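Local coordinates for protein transcriptional regulator, LYSR family (PDB 4AB5) that probably controls transcription of methionine-biosynthesis genes as a MetR-like LysR-family DNA-binding protein, this chain being its regulatory domain, at residues Q75-Y80 and I204-G209; Y80-I85 and L180-Y185. All blocks are in the same frame, centred on the assembly; numbering follows the deposited sequence.

Contact 1 of 2, residues Q75-Y80 and I204-G209; sequences QPLFAY and IIRERG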
# COMPACT_ATOMS: atom_id res chain seq x y z
N GLN B 75 -5.70 0.28 -25.66
CA GLN B 75 -4.68 -0.71 -25.93
C GLN B 75 -4.83 -1.82 -24.90
O GLN B 75 -4.74 -1.54 -23.69
CB GLN B 75 -3.29 -0.06 -25.85
CG GLN B 75 -2.20 -0.87 -26.54
CD GLN B 75 -0.91 -0.11 -26.74
OE1 GLN B 75 0.08 -0.66 -27.22
NE2 GLN B 75 -0.78 1.09 -26.17
N PRO B 76 -5.12 -3.07 -25.32
CA PRO B 76 -5.24 -4.16 -24.33
C PRO B 76 -3.93 -4.46 -23.61
O PRO B 76 -2.86 -4.44 -24.23
CB PRO B 76 -5.70 -5.35 -25.16
CG PRO B 76 -5.24 -5.06 -26.55
CD PRO B 76 -5.29 -3.58 -26.70
N LEU B 77 -4.01 -4.70 -22.31
CA LEU B 77 -2.83 -5.07 -21.53
C LEU B 77 -2.91 -6.57 -21.28
O LEU B 77 -2.22 -7.34 -21.95
CB LEU B 77 -2.71 -4.26 -20.22
CG LEU B 77 -2.47 -2.75 -20.36
CD1 LEU B 77 -2.58 -2.06 -19.01
CD2 LEU B 77 -1.13 -2.44 -21.06
N PHE B 78 -3.82 -6.99 -20.38
CA PHE B 78 -4.04 -8.39 -20.00
C PHE B 78 -5.30 -8.59 -19.18
O PHE B 78 -5.78 -7.65 -18.53
CB PHE B 78 -2.83 -8.94 -19.21
CG PHE B 78 -2.16 -7.98 -18.25
CD1 PHE B 78 -2.78 -7.62 -17.05
CD2 PHE B 78 -0.91 -7.44 -18.53
CE1 PHE B 78 -2.16 -6.72 -16.17
CE2 PHE B 78 -0.29 -6.55 -17.65
CZ PHE B 78 -0.92 -6.20 -16.47
N ALA B 79 -5.80 -9.84 -19.17
CA ALA B 79 -6.96 -10.28 -18.38
C ALA B 79 -6.47 -11.28 -17.31
O ALA B 79 -5.44 -11.93 -17.49
CB ALA B 79 -8.00 -10.93 -19.28
N TYR B 80 -7.21 -11.38 -16.20
CA TYR B 80 -6.91 -12.30 -15.09
C TYR B 80 -8.15 -12.60 -14.28
O TYR B 80 -9.11 -11.82 -14.29
CB TYR B 80 -5.76 -11.79 -14.18
CG TYR B 80 -5.92 -10.38 -13.66
CD1 TYR B 80 -6.75 -10.10 -12.58
CD2 TYR B 80 -5.21 -9.32 -14.22
CE1 TYR B 80 -6.90 -8.80 -12.10
CE2 TYR B 80 -5.33 -8.02 -13.72
CZ TYR B 80 -6.18 -7.76 -12.66
OH TYR B 80 -6.33 -6.49 -12.16
N ILE B 204 6.05 -2.61 -22.20
CA ILE B 204 6.82 -2.88 -20.97
C ILE B 204 5.88 -3.51 -19.94
O ILE B 204 6.23 -4.55 -19.38
CB ILE B 204 7.55 -1.60 -20.45
CG1 ILE B 204 8.79 -1.27 -21.33
CG2 ILE B 204 7.95 -1.72 -18.96
CD1 ILE B 204 9.35 0.21 -21.17
N ILE B 205 4.67 -2.92 -19.73
CA ILE B 205 3.64 -3.43 -18.81
C ILE B 205 3.28 -4.89 -19.17
O ILE B 205 3.22 -5.74 -18.28
CB ILE B 205 2.38 -2.51 -18.81
CG1 ILE B 205 2.63 -1.15 -18.11
CG2 ILE B 205 1.15 -3.22 -18.22
CD1 ILE B 205 1.48 -0.05 -18.40
N ARG B 206 3.08 -5.17 -20.49
CA ARG B 206 2.72 -6.50 -21.00
C ARG B 206 3.84 -7.53 -20.84
O ARG B 206 3.57 -8.61 -20.30
CB ARG B 206 2.22 -6.44 -22.45
CG ARG B 206 0.81 -5.88 -22.59
CD ARG B 206 0.25 -6.06 -24.00
NE ARG B 206 1.03 -5.32 -25.00
CZ ARG B 206 0.77 -4.08 -25.40
NH1 ARG B 206 -0.28 -3.42 -24.92
NH2 ARG B 206 1.55 -3.49 -26.30
N GLU B 207 5.07 -7.21 -21.27
CA GLU B 207 6.23 -8.12 -21.14
C GLU B 207 6.49 -8.45 -19.69
O GLU B 207 6.75 -9.61 -19.38
CB GLU B 207 7.50 -7.53 -21.77
CG GLU B 207 7.50 -7.51 -23.29
CD GLU B 207 8.66 -6.77 -23.95
OE1 GLU B 207 9.23 -5.84 -23.34
OE2 GLU B 207 8.95 -7.11 -25.12
N ARG B 208 6.40 -7.44 -18.80
CA ARG B 208 6.63 -7.59 -17.36
C ARG B 208 5.56 -8.42 -16.69
O ARG B 208 5.88 -9.30 -15.90
CB ARG B 208 6.78 -6.23 -16.66
CG ARG B 208 8.15 -5.59 -16.82
CD ARG B 208 8.36 -4.48 -15.81
NE ARG B 208 9.77 -4.39 -15.42
CZ ARG B 208 10.31 -5.00 -14.37
NH1 ARG B 208 9.56 -5.75 -13.58
NH2 ARG B 208 11.60 -4.86 -14.11
N GLY B 209 4.30 -8.12 -17.01
CA GLY B 209 3.15 -8.81 -16.44
C GLY B 209 3.14 -10.28 -16.81
O GLY B 209 3.07 -11.14 -15.93

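Contact 2 of 2, residues Y80-I85 and L180-Y185; sequences YEMVGI and LQSKLY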
# COMPACT_ATOMS: atom_id res chain seq x y z
N TYR B 80 -7.21 -11.38 -16.20
CA TYR B 80 -6.91 -12.30 -15.09
C TYR B 80 -8.15 -12.60 -14.28
O TYR B 80 -9.11 -11.82 -14.29
CB TYR B 80 -5.76 -11.79 -14.18
CG TYR B 80 -5.92 -10.38 -13.66
CD1 TYR B 80 -6.75 -10.10 -12.58
CD2 TYR B 80 -5.21 -9.32 -14.22
CE1 TYR B 80 -6.90 -8.80 -12.10
CE2 TYR B 80 -5.33 -8.02 -13.72
CZ TYR B 80 -6.18 -7.76 -12.66
OH TYR B 80 -6.33 -6.49 -12.16
N GLU B 81 -8.13 -13.73 -13.53
CA GLU B 81 -9.23 -14.15 -12.68
C GLU B 81 -9.22 -13.53 -11.30
O GLU B 81 -8.17 -13.43 -10.66
CB GLU B 81 -9.41 -15.69 -12.63
CG GLU B 81 -8.23 -16.50 -12.08
CD GLU B 81 -7.11 -16.87 -13.04
OE1 GLU B 81 -6.39 -15.95 -13.51
OE2 GLU B 81 -6.88 -18.08 -13.24
N MSE B 82 -10.40 -13.06 -10.88
CA MSE B 82 -10.68 -12.50 -9.57
C MSE B 82 -11.10 -13.69 -8.72
O MSE B 82 -12.09 -14.36 -9.03
CB MSE B 82 -11.80 -11.45 -9.62
CG MSE B 82 -11.41 -10.17 -10.33
SE MSE B 82 -10.10 -9.10 -9.35
CE MSE B 82 -11.21 -8.62 -7.77
N VAL B 83 -10.31 -13.99 -7.70
CA VAL B 83 -10.58 -15.13 -6.83
C VAL B 83 -11.10 -14.66 -5.49
O VAL B 83 -10.71 -13.59 -5.02
CB VAL B 83 -9.40 -16.13 -6.70
CG1 VAL B 83 -9.06 -16.77 -8.05
CG2 VAL B 83 -8.16 -15.49 -6.07
N GLY B 84 -11.98 -15.46 -4.91
CA GLY B 84 -12.53 -15.21 -3.58
C GLY B 84 -11.58 -15.80 -2.56
O GLY B 84 -11.05 -16.89 -2.76
N ILE B 85 -11.29 -15.04 -1.49
CA ILE B 85 -10.41 -15.51 -0.42
C ILE B 85 -11.11 -15.54 0.91
O ILE B 85 -11.86 -14.61 1.24
CB ILE B 85 -9.02 -14.80 -0.35
CG1 ILE B 85 -9.14 -13.26 -0.14
CG2 ILE B 85 -8.18 -15.14 -1.58
CD1 ILE B 85 -7.92 -12.58 0.52
N LEU B 180 -14.92 -14.98 -12.43
CA LEU B 180 -14.88 -13.51 -12.47
C LEU B 180 -13.56 -13.05 -13.07
O LEU B 180 -12.50 -13.24 -12.47
CB LEU B 180 -15.09 -12.95 -11.06
CG LEU B 180 -15.42 -11.47 -10.86
CD1 LEU B 180 -16.40 -10.90 -11.86
CD2 LEU B 180 -15.70 -11.23 -9.47
N GLN B 181 -13.62 -12.46 -14.25
CA GLN B 181 -12.44 -12.01 -14.96
C GLN B 181 -12.36 -10.49 -15.03
O GLN B 181 -13.35 -9.84 -15.33
CB GLN B 181 -12.42 -12.63 -16.38
CG GLN B 181 -11.08 -12.50 -17.09
CD GLN B 181 -11.14 -12.79 -18.58
OE1 GLN B 181 -11.94 -12.22 -19.33
NE2 GLN B 181 -10.22 -13.62 -19.05
N SER B 182 -11.16 -9.94 -14.78
CA SER B 182 -10.87 -8.51 -14.93
C SER B 182 -10.12 -8.33 -16.24
O SER B 182 -9.30 -9.17 -16.59
CB SER B 182 -10.02 -7.99 -13.79
OG SER B 182 -10.81 -7.81 -12.63
N LYS B 183 -10.43 -7.26 -16.97
CA LYS B 183 -9.79 -6.94 -18.24
C LYS B 183 -9.07 -5.59 -18.10
O LYS B 183 -9.70 -4.60 -17.75
CB LYS B 183 -10.82 -6.92 -19.38
CG LYS B 183 -11.39 -8.29 -19.71
CD LYS B 183 -12.53 -8.18 -20.71
CE LYS B 183 -13.16 -9.52 -21.04
NZ LYS B 183 -12.35 -10.28 -22.03
N LEU B 184 -7.75 -5.56 -18.35
CA LEU B 184 -6.99 -4.32 -18.20
C LEU B 184 -6.54 -3.70 -19.50
O LEU B 184 -6.07 -4.40 -20.39
CB LEU B 184 -5.84 -4.45 -17.19
CG LEU B 184 -6.23 -4.03 -15.77
CD1 LEU B 184 -6.99 -5.12 -15.05
CD2 LEU B 184 -5.04 -3.66 -15.00
N TYR B 185 -6.74 -2.37 -19.60
CA TYR B 185 -6.41 -1.58 -20.79
C TYR B 185 -5.63 -0.34 -20.42
O TYR B 185 -5.76 0.19 -19.31
CB TYR B 185 -7.69 -1.14 -21.53
CG TYR B 185 -8.61 -2.26 -21.95
CD1 TYR B 185 -8.48 -2.86 -23.20
CD2 TYR B 185 -9.66 -2.68 -21.13
CE1 TYR B 185 -9.34 -3.89 -23.61
CE2 TYR B 185 -10.52 -3.71 -21.53
CZ TYR B 185 -10.35 -4.31 -22.77
OH TYR B 185 -11.19 -5.32 -23.17

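Contact 1 of 2, residues Q75-Y80 and I204-G209
A classic beta bulge breaks the regularity of strand 72-86 just where it passes over helix 196-212: L77 and F78 both face L184 of the adjoining strand. The contact thus packs a crossover strand of the two-lobed regulatory domain on the helix near the chain's end. The two segments run nearly parallel, at 22°, their axes 8.2 Å apart, and R206 spans the gap. Its chain bends at chi3 (-63°), bringing R206 NH1 to 2.9 Å from P76 O, in the carbonyl plane but tilted out of the guanidinium plane. Extended Q75 adds a weak bond, R206 NH2 to Q75 OE1 3.3 Å; the two side chains cross at about a right angle, with amide and guanidinium planes 47° apart. Beside this polar end, the methyl CG2 of I205 touches both L77 CD2 and F78 CE2, each at 3.7 Å. I205 O lies in the plane of the F78 ring at its edge, while L77 CB covers part of one face. W22 of helix 20-33 meets the same ring edge-to-face. The arginine is thus held by one carbonyl oxygen and, weakly, by an amide oxygen, whose dipoles would be expected to stabilise its positive charge.

Contact 2 of 2, residues Y80-I85 and L180-Y185
Strands 72-86 and 171-189 pair antiparallel here, as the two crossover strands between the lobes of the type 2 periplasmic-binding-protein fold that LysR regulatory domains adopt. Y80 and S182 form the hydrogen-bonded pair: Y80 N gives to S182 O at 3.1 Å, and S182 N returns a bond to Y80 O at 2.8 Å, nearly along the C=O axis. One step on, E81 and Q181 form a non-hydrogen-bonded pair. M82 N then donates to L180 O at 2.6 Å in an almost straight bond (175°), and the same oxygen receives a CA-H contact from E81. The segments cross at 138° and diverge beyond M82, while on the other edge of strand 72-86 V83 and I85 are hydrogen-bonded to strand 154-157. Other polar groups find partners elsewhere: Q181 O accepts from K123 NZ of helix 119-125, and within its own strand Q181 OE1 takes a weak bond from K183 NZ. S182 OG is hydrogen-bonded to D119 OD2, which anchors this hydroxyl to helix 119-125. Folded at chi2 and chi3, the selenomethionine M82 passes the hydroxyl, M82 CG lying 3.3 Å from S182 OG, while its CB packs on L180 CG. Y80, its CG held between the backbone N and carbonyl carbon (chi1 52°), leans over the neighbouring strand so that CE1 touches S182 CB at 3.6 Å and, across the ring, CE2 meets L184 CD1, also at 3.6 Å.

Running from the N terminus, the chain first builds strands and helices of one lobe, then enters strand 72-86, which carries 75-80 and, sharing Y80, 80-85. It next makes the second lobe, including strands 108-110, 134-136 and 154-157, and comes back along strand 171-189. There contact 2 closes a loop of 94 intervening residues. Helix 196-212 follows on the first lobe, and contact 1 closes the wider loop of 123 residues around the former, so the two nest without crossing. They join directly through probable backbone hydrogen bonds of L77 N and F78 O with L184. Together they tie both crossover strands to each other and to the late helix.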